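Local coordinates for protein Steely1 (Dictyostelium discoideum, PDB 2H84) that probably acts, through this C-terminal type III domain of a type I/III hybrid, as a polyketide synthase that makes acylpyrones in vitro, at residues I19-V23 against F339-R345; V16-G20 against K108-G112; A99-C103 against L180-T184. All coordinates share one frame. Residues are numbered along the deposited sequence.

Contact 1 of 3, residues I19-V23 against F339-R345; sequences IGISV and FVMDHAR
At the apolar centre, Ile21 (chi1 p, chi2 t) lies on the face of the Phe339 ring. Its CG2 stands 3.6 Å from the ring centroid and only 6° off the normal, a CH-pi contact, while Ile21 CB is 3.6 Å from Phe339 CZ. Phe339 leaves the helix sideways, and its chi1 of -98°, between wells, carries the ring to the strand; at the ring edge Val23 CG1 reaches Phe339 CZ at 3.4 Å. Strand 19-22 is extended, so Ile19 and Ile21, followed by Val23, point to the helix, whereas Ser22 turns to the other side of the sheet. Segment 339-345 is helical and crosses the strand at -119°, the axes 8.2 Å apart. The register sets Ile21 CA 6.5 Å from Phe339 CA and Ile19 CA 6.0 Å from Asp342 CA. Two residues before Ile21, Ile19 (m, t) packs its CG2 on Asp342 CB (3.8 Å) and its CD1 on Met341 CB (4.3 Å). The polar edge belongs to Arg345, folded back by p, p chi1 and chi2: its NH2 makes a salt bridge to Asp342 OD1 (2.7 Å), one helical turn earlier, and a long hydrogen bond to Ile19 O (3.3 Å, 139°). Its NH1 pairs with Asp109 at the end of helix 84-110. On another side of the helix, Val340 and Met341 touch Leu296 of strand 294-297. A helix held between strands of the N- and C-terminal halves in this way belongs to the buried middle layer of the five-layered alpha-beta-alpha-beta-alpha thiolase fold.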
ATOM      1  N   ILE A  19     -15.450  13.926   8.057  1.00 20.12           N
ATOM      2  CA  ILE A  19     -14.932  13.903   6.693  1.00 18.80           C
ATOM      3  C   ILE A  19     -14.462  15.284   6.256  1.00 18.72           C
ATOM      4  O   ILE A  19     -15.013  16.305   6.663  1.00 20.31           O
ATOM      5  CB  ILE A  19     -15.993  13.470   5.689  1.00 18.24           C
ATOM      6  CG1 ILE A  19     -16.705  12.211   6.180  1.00 18.69           C
ATOM      7  CG2 ILE A  19     -15.344  13.232   4.337  1.00 18.64           C
ATOM      8  CD1 ILE A  19     -17.962  11.897   5.393  1.00 17.71           C
ATOM      9  N   GLY A  20     -13.447  15.314   5.409  1.00 17.68           N
ATOM     10  CA  GLY A  20     -12.948  16.583   4.928  1.00 15.88           C
ATOM     11  C   GLY A  20     -12.361  16.379   3.555  1.00 14.83           C
ATOM     12  O   GLY A  20     -11.764  15.336   3.277  1.00 15.24           O
ATOM     13  N   ILE A  21     -12.537  17.362   2.687  1.00 13.34           N
ATOM     14  CA  ILE A  21     -11.995  17.264   1.346  1.00 12.86           C
ATOM     15  C   ILE A  21     -11.026  18.402   1.093  1.00 12.89           C
ATOM     16  O   ILE A  21     -10.908  19.326   1.891  1.00 12.04           O
ATOM     17  CB  ILE A  21     -13.097  17.327   0.281  1.00 12.91           C
ATOM     18  CG1 ILE A  21     -13.890  18.623   0.428  1.00 12.33           C
ATOM     19  CG2 ILE A  21     -14.024  16.142   0.422  1.00 13.61           C
ATOM     20  CD1 ILE A  21     -14.712  18.967  -0.788  1.00 12.43           C
ATOM     21  N   SER A  22     -10.339  18.330  -0.036  1.00 14.43           N
ATOM     22  CA  SER A  22      -9.376  19.351  -0.419  1.00 15.58           C
ATOM     23  C   SER A  22      -9.049  19.178  -1.893  1.00 15.37           C
ATOM     24  O   SER A  22      -8.779  18.072  -2.342  1.00 16.72           O
ATOM     25  CB  SER A  22      -8.107  19.210   0.421  1.00 15.75           C
ATOM     26  OG  SER A  22      -7.110  20.101  -0.031  1.00 17.07           O
ATOM     27  N   VAL A  23      -9.087  20.264  -2.654  1.00 14.49           N
ATOM     28  CA  VAL A  23      -8.793  20.167  -4.076  1.00 14.85           C
ATOM     29  C   VAL A  23      -7.850  21.264  -4.528  1.00 15.23           C
ATOM     30  O   VAL A  23      -7.780  22.328  -3.918  1.00 17.28           O
ATOM     31  CB  VAL A  23     -10.091  20.237  -4.933  1.00 14.25           C
ATOM     32  CG1 VAL A  23     -10.929  19.014  -4.690  1.00 13.87           C
ATOM     33  CG2 VAL A  23     -10.880  21.498  -4.604  1.00 12.41           C
ATOM     34  N   PHE A 339     -15.530  11.881  -1.388  1.00 12.72           N
ATOM     35  CA  PHE A 339     -16.087  13.190  -1.737  1.00 13.76           C
ATOM     36  C   PHE A 339     -17.613  13.126  -1.747  1.00 14.95           C
ATOM     37  O   PHE A 339     -18.291  14.018  -1.217  1.00 14.01           O
ATOM     38  CB  PHE A 339     -15.604  13.639  -3.115  1.00 13.41           C
ATOM     39  CG  PHE A 339     -14.446  14.591  -3.083  1.00 13.56           C
ATOM     40  CD1 PHE A 339     -13.184  14.169  -2.663  1.00 12.59           C
ATOM     41  CD2 PHE A 339     -14.610  15.914  -3.501  1.00 13.48           C
ATOM     42  CE1 PHE A 339     -12.093  15.049  -2.670  1.00 12.18           C
ATOM     43  CE2 PHE A 339     -13.525  16.804  -3.510  1.00 13.96           C
ATOM     44  CZ  PHE A 339     -12.264  16.371  -3.092  1.00 12.77           C
ATOM     45  N   VAL A 340     -18.147  12.067  -2.358  1.00 15.43           N
ATOM     46  CA  VAL A 340     -19.588  11.868  -2.430  1.00 15.74           C
ATOM     47  C   VAL A 340     -20.172  11.697  -1.026  1.00 15.81           C
ATOM     48  O   VAL A 340     -21.173  12.324  -0.693  1.00 16.27           O
ATOM     49  CB  VAL A 340     -19.951  10.633  -3.276  1.00 15.77           C
ATOM     50  CG1 VAL A 340     -21.441  10.366  -3.184  1.00 14.32           C
ATOM     51  CG2 VAL A 340     -19.551  10.858  -4.724  1.00 15.83           C
ATOM     52  N   MET A 341     -19.553  10.851  -0.207  1.00 15.81           N
ATOM     53  CA  MET A 341     -20.032  10.651   1.158  1.00 17.00           C
ATOM     54  C   MET A 341     -20.110  11.983   1.908  1.00 18.71           C
ATOM     55  O   MET A 341     -21.073  12.235   2.629  1.00 20.04           O
ATOM     56  CB  MET A 341     -19.122   9.680   1.915  1.00 14.94           C
ATOM     57  CG  MET A 341     -19.263   8.245   1.456  1.00 13.88           C
ATOM     58  SD  MET A 341     -18.084   7.149   2.231  1.00 12.68           S
ATOM     59  CE  MET A 341     -18.944   6.614   3.606  1.00 11.41           C
ATOM     60  N   ASP A 342     -19.100  12.835   1.732  1.00 19.94           N
ATOM     61  CA  ASP A 342     -19.074  14.139   2.384  1.00 20.79           C
ATOM     62  C   ASP A 342     -20.298  14.966   2.000  1.00 21.55           C
ATOM     63  O   ASP A 342     -21.118  15.313   2.847  1.00 23.44           O
ATOM     64  CB  ASP A 342     -17.790  14.894   2.002  1.00 20.73           C
ATOM     65  CG  ASP A 342     -17.912  16.416   2.164  1.00 20.57           C
ATOM     66  OD1 ASP A 342     -18.108  16.904   3.303  1.00 18.37           O
ATOM     67  OD2 ASP A 342     -17.808  17.122   1.137  1.00 19.51           O
ATOM     68  N   HIS A 343     -20.421  15.266   0.716  1.00 21.00           N
ATOM     69  CA  HIS A 343     -21.533  16.059   0.225  1.00 22.06           C
ATOM     70  C   HIS A 343     -22.899  15.433   0.499  1.00 22.59           C
ATOM     71  O   HIS A 343     -23.892  16.146   0.567  1.00 22.00           O
ATOM     72  CB  HIS A 343     -21.324  16.321  -1.271  1.00 22.71           C
ATOM     73  CG  HIS A 343     -22.537  16.817  -1.993  1.00 23.73           C
ATOM     74  ND1 HIS A 343     -23.487  15.969  -2.522  1.00 24.37           N
ATOM     75  CD2 HIS A 343     -22.938  18.073  -2.303  1.00 24.33           C
ATOM     76  CE1 HIS A 343     -24.421  16.681  -3.130  1.00 24.81           C
ATOM     77  NE2 HIS A 343     -24.112  17.959  -3.011  1.00 25.31           N
ATOM     78  N   ALA A 344     -22.946  14.115   0.688  1.00 23.36           N
ATOM     79  CA  ALA A 344     -24.204  13.419   0.941  1.00 24.16           C
ATOM     80  C   ALA A 344     -24.738  13.637   2.357  1.00 25.10           C
ATOM     81  O   ALA A 344     -25.954  13.756   2.556  1.00 26.26           O
ATOM     82  CB  ALA A 344     -24.032  11.931   0.667  1.00 23.65           C
ATOM     83  N   ARG A 345     -23.838  13.691   3.337  1.00 24.94           N
ATOM     84  CA  ARG A 345     -24.255  13.899   4.720  1.00 25.31           C
ATOM     85  C   ARG A 345     -24.672  15.350   4.937  1.00 27.28           C
ATOM     86  O   ARG A 345     -25.171  15.715   6.004  1.00 28.35           O
ATOM     87  CB  ARG A 345     -23.141  13.500   5.705  1.00 22.30           C
ATOM     88  CG  ARG A 345     -21.772  14.135   5.483  1.00 17.92           C
ATOM     89  CD  ARG A 345     -21.706  15.609   5.874  1.00 15.56           C
ATOM     90  NE  ARG A 345     -20.388  16.161   5.582  1.00 16.14           N
ATOM     91  CZ  ARG A 345     -19.363  16.171   6.430  1.00 17.28           C
ATOM     92  NH1 ARG A 345     -19.493  15.669   7.654  1.00 19.30           N
ATOM     93  NH2 ARG A 345     -18.192  16.660   6.039  1.00 16.70           N
TER

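Contact 2 of 3, residues V16-G20 against K108-G112; sequences VLGIG and KDWGG
A glycine lets strand and helix come unusually close here: Gly18 CA lies 4.1 Å from Trp110 CA, and a CB on Gly18 would sit 2.7 Å from Trp110 N. The glycine also belongs to a classic beta bulge, Leu17 and Gly18 both facing Ile214 of the neighbouring antiparallel strand 209-216. In this thiolase fold the contact joins strand 15-22, in the sheet of the N-terminal half, to the C-terminal end of helix 84-110, which packs on the outer face of that sheet. Leu17 has phi/psi of -94/-3, and Gly18 (178/149) restores the extended course that Ile19 continues. The helix ends at Trp110, beside Gly18; Gly111, with phi +98, is the first residue to leave it, a conformation that favours glycine. Leu17 O receives a straight CA-H...O contact from Trp110 CA (3.4 Å, 174° at H), and Leu17 CB packs against Trp110 CD1 at 3.7 Å. Trp110 takes chi1 t, and its NE1 is hydrogen-bonded to Glu223. The chain at Gly112 passes close to the indole, where a CB would clash with CZ2. Asp109, also chi1 t, points to the strand; its OD1 takes part in a salt bridge with Arg345 NH1 and accepts an almost linear hydrogen bond from Ile19 N, at 3.1 Å and 178°.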
ATOM      1  N   VAL A  16     -18.200   6.420  10.796  1.00 28.57           N
ATOM      2  CA  VAL A  16     -17.402   7.458  10.154  1.00 28.29           C
ATOM      3  C   VAL A  16     -17.698   8.677  11.022  1.00 28.19           C
ATOM      4  O   VAL A  16     -18.829   9.167  11.020  1.00 29.22           O
ATOM      5  CB  VAL A  16     -17.908   7.734   8.735  1.00 28.43           C
ATOM      6  CG1 VAL A  16     -17.174   8.747   8.127  1.00 28.51           C
ATOM      7  CG2 VAL A  16     -17.701   6.630   7.898  1.00 28.53           C
ATOM      8  N   LEU A  17     -16.698   9.167  11.750  1.00 26.41           N
ATOM      9  CA  LEU A  17     -16.884  10.299  12.658  1.00 24.64           C
ATOM     10  C   LEU A  17     -16.568  11.702  12.119  1.00 23.74           C
ATOM     11  O   LEU A  17     -16.764  12.703  12.817  1.00 23.18           O
ATOM     12  CB  LEU A  17     -16.075  10.041  13.931  1.00 24.01           C
ATOM     13  CG  LEU A  17     -16.339   8.688  14.595  1.00 22.40           C
ATOM     14  CD1 LEU A  17     -15.362   8.477  15.730  1.00 22.55           C
ATOM     15  CD2 LEU A  17     -17.763   8.631  15.095  1.00 21.57           C
ATOM     16  N   GLY A  18     -16.087  11.776  10.884  1.00 22.68           N
ATOM     17  CA  GLY A  18     -15.782  13.070  10.303  1.00 22.46           C
ATOM     18  C   GLY A  18     -15.198  12.940   8.912  1.00 21.52           C
ATOM     19  O   GLY A  18     -14.529  11.954   8.615  1.00 21.47           O
ATOM     20  N   ILE A  19     -15.450  13.926   8.057  1.00 20.12           N
ATOM     21  CA  ILE A  19     -14.932  13.903   6.693  1.00 18.80           C
ATOM     22  C   ILE A  19     -14.462  15.284   6.256  1.00 18.72           C
ATOM     23  O   ILE A  19     -15.013  16.305   6.663  1.00 20.31           O
ATOM     24  CB  ILE A  19     -15.993  13.470   5.689  1.00 18.24           C
ATOM     25  CG1 ILE A  19     -16.705  12.211   6.180  1.00 18.69           C
ATOM     26  CG2 ILE A  19     -15.344  13.232   4.337  1.00 18.64           C
ATOM     27  CD1 ILE A  19     -17.962  11.897   5.393  1.00 17.71           C
ATOM     28  N   GLY A  20     -13.447  15.314   5.409  1.00 17.68           N
ATOM     29  CA  GLY A  20     -12.948  16.583   4.928  1.00 15.88           C
ATOM     30  C   GLY A  20     -12.361  16.379   3.555  1.00 14.83           C
ATOM     31  O   GLY A  20     -11.764  15.336   3.277  1.00 15.24           O
ATOM     32  N   LYS A 108     -11.070  18.597  12.173  1.00 24.92           N
ATOM     33  CA  LYS A 108     -11.961  19.528  12.835  1.00 26.27           C
ATOM     34  C   LYS A 108     -13.396  19.023  12.716  1.00 25.90           C
ATOM     35  O   LYS A 108     -14.189  19.119  13.652  1.00 26.39           O
ATOM     36  CB  LYS A 108     -11.817  20.914  12.213  1.00 26.81           C
ATOM     37  CG  LYS A 108     -13.102  21.517  11.711  1.00 28.37           C
ATOM     38  CD  LYS A 108     -12.831  22.922  11.285  1.00 31.55           C
ATOM     39  CE  LYS A 108     -13.772  23.910  11.917  1.00 34.37           C
ATOM     40  NZ  LYS A 108     -15.127  23.892  11.364  1.00 36.91           N
ATOM     41  N   ASP A 109     -13.738  18.469  11.563  1.00 26.49           N
ATOM     42  CA  ASP A 109     -15.090  17.958  11.399  1.00 27.51           C
ATOM     43  C   ASP A 109     -15.347  16.844  12.415  1.00 26.42           C
ATOM     44  O   ASP A 109     -16.462  16.698  12.927  1.00 25.80           O
ATOM     45  CB  ASP A 109     -15.305  17.413   9.987  1.00 29.43           C
ATOM     46  CG  ASP A 109     -16.776  17.305   9.636  1.00 31.13           C
ATOM     47  OD1 ASP A 109     -17.181  16.284   9.037  1.00 31.28           O
ATOM     48  OD2 ASP A 109     -17.530  18.249   9.965  1.00 32.60           O
ATOM     49  N   TRP A 110     -14.308  16.059  12.696  1.00 24.80           N
ATOM     50  CA  TRP A 110     -14.396  14.964  13.656  1.00 22.38           C
ATOM     51  C   TRP A 110     -14.691  15.540  15.031  1.00 22.32           C
ATOM     52  O   TRP A 110     -15.551  15.041  15.751  1.00 21.97           O
ATOM     53  CB  TRP A 110     -13.077  14.183  13.676  1.00 19.85           C
ATOM     54  CG  TRP A 110     -12.859  13.342  14.900  1.00 18.04           C
ATOM     55  CD1 TRP A 110     -13.759  12.501  15.497  1.00 18.08           C
ATOM     56  CD2 TRP A 110     -11.634  13.193  15.622  1.00 16.78           C
ATOM     57  NE1 TRP A 110     -13.167  11.834  16.542  1.00 16.56           N
ATOM     58  CE2 TRP A 110     -11.862  12.240  16.642  1.00 16.88           C
ATOM     59  CE3 TRP A 110     -10.365  13.771  15.511  1.00 15.75           C
ATOM     60  CZ2 TRP A 110     -10.861  11.851  17.537  1.00 17.36           C
ATOM     61  CZ3 TRP A 110      -9.373  13.385  16.400  1.00 15.97           C
ATOM     62  CH2 TRP A 110      -9.627  12.434  17.401  1.00 16.86           C
ATOM     63  N   GLY A 111     -13.972  16.602  15.381  1.00 22.69           N
ATOM     64  CA  GLY A 111     -14.173  17.238  16.664  1.00 24.51           C
ATOM     65  C   GLY A 111     -13.187  16.828  17.741  1.00 25.68           C
ATOM     66  O   GLY A 111     -12.806  17.646  18.580  1.00 26.24           O
ATOM     67  N   GLY A 112     -12.763  15.568  17.717  1.00 26.08           N
ATOM     68  CA  GLY A 112     -11.835  15.080  18.721  1.00 27.06           C
ATOM     69  C   GLY A 112     -10.499  15.793  18.792  1.00 28.59           C
ATOM     70  O   GLY A 112     -10.234  16.728  18.036  1.00 29.54           O
TER

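Contact 3 of 3, residues A99-C103 against L180-T184; sequences AQQAC and LVVCT
This is apolar helix-on-sheet packing in the outer layer of the thiolase fold: the middle of helix 84-110 lies on the face of the N-terminal half's sheet turned away from the buried helices, over strand 178-185. The two run roughly antiparallel, 139° between their N-to-C directions, with the axes 8.7 Å apart at closest approach. Ala99 therefore lies near the later end of the strand segment, its CA 6.2 Å from Thr184 CA, and Cys103, one turn on, near the earlier end. Segment 99-103 is regular helix, with Cys103 N hydrogen-bonded to Ala99 O at 2.9 Å. Along the extended strand, Leu180, Val182 and Thr184 face this helix, while Val181 and Cys183 face helix 159-171, which starts just after the predicted active-site Cys157. Small residues let the helix sit close. Ala99 CB touches Thr184 CG2 at 3.7 Å and Val182 CG1 at 3.9 Å, and Ala102 CB is 4.3 Å from the same Val182 CG1. Helix 133-141 closes the flank, with Leu137 against both Cys103 and Val182. Leu180 (chi1 t, chi2 p) brings CD2 to 3.8 Å from Cys103 SG. The tightest approach involves Val182, whose chi1 of -141° lies between wells, and Cys103 in the m rotamer: Val182 CG2 is just 3.0 Å from Cys103 SG.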
ATOM      1  N   ALA A  99      -3.076  16.597   1.017  1.00 17.88           N
ATOM      2  CA  ALA A  99      -3.468  15.621   2.029  1.00 19.05           C
ATOM      3  C   ALA A  99      -3.547  16.240   3.430  1.00 18.88           C
ATOM      4  O   ALA A  99      -4.391  15.867   4.233  1.00 20.01           O
ATOM      5  CB  ALA A  99      -2.489  14.447   2.035  1.00 19.30           C
ATOM      6  N   GLN A 100      -2.650  17.177   3.706  1.00 18.36           N
ATOM      7  CA  GLN A 100      -2.608  17.854   4.984  1.00 19.42           C
ATOM      8  C   GLN A 100      -3.896  18.658   5.130  1.00 20.39           C
ATOM      9  O   GLN A 100      -4.523  18.701   6.181  1.00 21.53           O
ATOM     10  CB  GLN A 100      -1.383  18.780   5.053  1.00 19.54           C
ATOM     11  CG  GLN A 100      -1.131  19.335   6.474  1.00 19.41           C
ATOM     12  CD  GLN A 100      -0.011  20.351   6.523  1.00 19.85           C
ATOM     13  OE1 GLN A 100       0.262  20.945   7.577  1.00 20.18           O
ATOM     14  NE2 GLN A 100       0.639  20.544   5.388  1.00 19.84           N
ATOM     15  N   GLN A 101      -4.276  19.297   4.037  1.00 21.06           N
ATOM     16  CA  GLN A 101      -5.459  20.124   3.971  1.00 21.49           C
ATOM     17  C   GLN A 101      -6.704  19.294   4.287  1.00 20.09           C
ATOM     18  O   GLN A 101      -7.519  19.647   5.130  1.00 21.22           O
ATOM     19  CB  GLN A 101      -5.553  20.768   2.583  1.00 26.21           C
ATOM     20  CG  GLN A 101      -6.469  21.977   2.624  1.00 36.19           C
ATOM     21  CD  GLN A 101      -6.411  22.768   1.379  1.00 42.70           C
ATOM     22  OE1 GLN A 101      -7.403  22.902   0.607  1.00 46.13           O
ATOM     23  NE2 GLN A 101      -5.260  23.335   1.176  1.00 45.52           N
ATOM     24  N   ALA A 102      -6.830  18.165   3.612  1.00 18.53           N
ATOM     25  CA  ALA A 102      -7.969  17.287   3.821  1.00 17.05           C
ATOM     26  C   ALA A 102      -7.987  16.804   5.270  1.00 16.51           C
ATOM     27  O   ALA A 102      -8.981  16.978   5.983  1.00 16.13           O
ATOM     28  CB  ALA A 102      -7.908  16.100   2.847  1.00 16.13           C
ATOM     29  N   CYS A 103      -6.876  16.210   5.704  1.00 16.13           N
ATOM     30  CA  CYS A 103      -6.740  15.695   7.070  1.00 14.66           C
ATOM     31  C   CYS A 103      -7.107  16.740   8.112  1.00 13.58           C
ATOM     32  O   CYS A 103      -7.837  16.461   9.057  1.00 13.44           O
ATOM     33  CB  CYS A 103      -5.311  15.236   7.331  1.00 13.87           C
ATOM     34  SG  CYS A 103      -4.917  13.664   6.632  1.00 10.95           S
ATOM     35  N   LEU A 180      -7.402   7.708  11.174  1.00 11.23           N
ATOM     36  CA  LEU A 180      -7.506   8.827  10.242  1.00  9.29           C
ATOM     37  C   LEU A 180      -7.081   8.316   8.864  1.00 10.55           C
ATOM     38  O   LEU A 180      -6.006   7.747   8.719  1.00 10.85           O
ATOM     39  CB  LEU A 180      -6.576   9.953  10.664  1.00  6.65           C
ATOM     40  CG  LEU A 180      -6.328  11.011   9.591  1.00  5.11           C
ATOM     41  CD1 LEU A 180      -7.580  11.837   9.368  1.00  3.57           C
ATOM     42  CD2 LEU A 180      -5.174  11.895  10.023  1.00  4.82           C
ATOM     43  N   VAL A 181      -7.910   8.521   7.851  1.00 11.49           N
ATOM     44  CA  VAL A 181      -7.584   8.035   6.514  1.00 12.17           C
ATOM     45  C   VAL A 181      -7.584   9.151   5.471  1.00 12.43           C
ATOM     46  O   VAL A 181      -8.494   9.982   5.445  1.00 13.63           O
ATOM     47  CB  VAL A 181      -8.597   6.951   6.069  1.00 12.57           C
ATOM     48  CG1 VAL A 181      -8.180   6.361   4.750  1.00 13.86           C
ATOM     49  CG2 VAL A 181      -8.707   5.860   7.116  1.00 12.83           C
ATOM     50  N   VAL A 182      -6.563   9.161   4.613  1.00 11.50           N
ATOM     51  CA  VAL A 182      -6.448  10.171   3.556  1.00 10.83           C
ATOM     52  C   VAL A 182      -6.228   9.505   2.209  1.00 10.91           C
ATOM     53  O   VAL A 182      -5.253   8.783   2.018  1.00 11.78           O
ATOM     54  CB  VAL A 182      -5.231  11.114   3.742  1.00 11.12           C
ATOM     55  CG1 VAL A 182      -5.615  12.538   3.344  1.00 11.35           C
ATOM     56  CG2 VAL A 182      -4.699  11.024   5.151  1.00  9.50           C
ATOM     57  N   CYS A 183      -7.135   9.750   1.277  1.00  9.75           N
ATOM     58  CA  CYS A 183      -6.998   9.213  -0.059  1.00  8.94           C
ATOM     59  C   CYS A 183      -6.766  10.440  -0.929  1.00  9.13           C
ATOM     60  O   CYS A 183      -7.612  11.331  -1.027  1.00 10.43           O
ATOM     61  CB  CYS A 183      -8.265   8.472  -0.473  1.00  8.20           C
ATOM     62  SG  CYS A 183      -8.671   7.124   0.637  1.00 11.39           S
ATOM     63  N   THR A 184      -5.595  10.510  -1.538  1.00  7.68           N
ATOM     64  CA  THR A 184      -5.272  11.649  -2.366  1.00  6.14           C
ATOM     65  C   THR A 184      -4.638  11.163  -3.672  1.00  4.77           C
ATOM     66  O   THR A 184      -3.701  10.368  -3.674  1.00  2.09           O
ATOM     67  CB  THR A 184      -4.379  12.638  -1.542  1.00  7.43           C
ATOM     68  OG1 THR A 184      -3.415  13.260  -2.391  1.00  9.69           O
ATOM     69  CG2 THR A 184      -3.695  11.919  -0.367  1.00  6.77           C
TER

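In the fold
All three contacts attach helices to the sheet of the N-terminal half, contact 1 on its inner face, where it ties in the C-terminal half, contacts 2 and 3 on its outer face through different parts of helix 84-110. Contacts 1 and 3 lie deeper; contact 2, though largely buried, is nearer the surface. Contacts 1 and 2 share Ile19 on strand 15-22 and meet in the salt bridge Arg345 NH1 - Asp109 OD1 (2.8 Å), which connects inner and outer helices. Contact 2 relies on a close glycine approach and a carboxylate bound to a backbone NH, with one apolar pair; contact 1 puts apolar packing beside a salt bridge; contact 3 is apolar throughout. Ala102 CB, 4.0 Å from Gly20 O, joins contact 3 to strand 15-22.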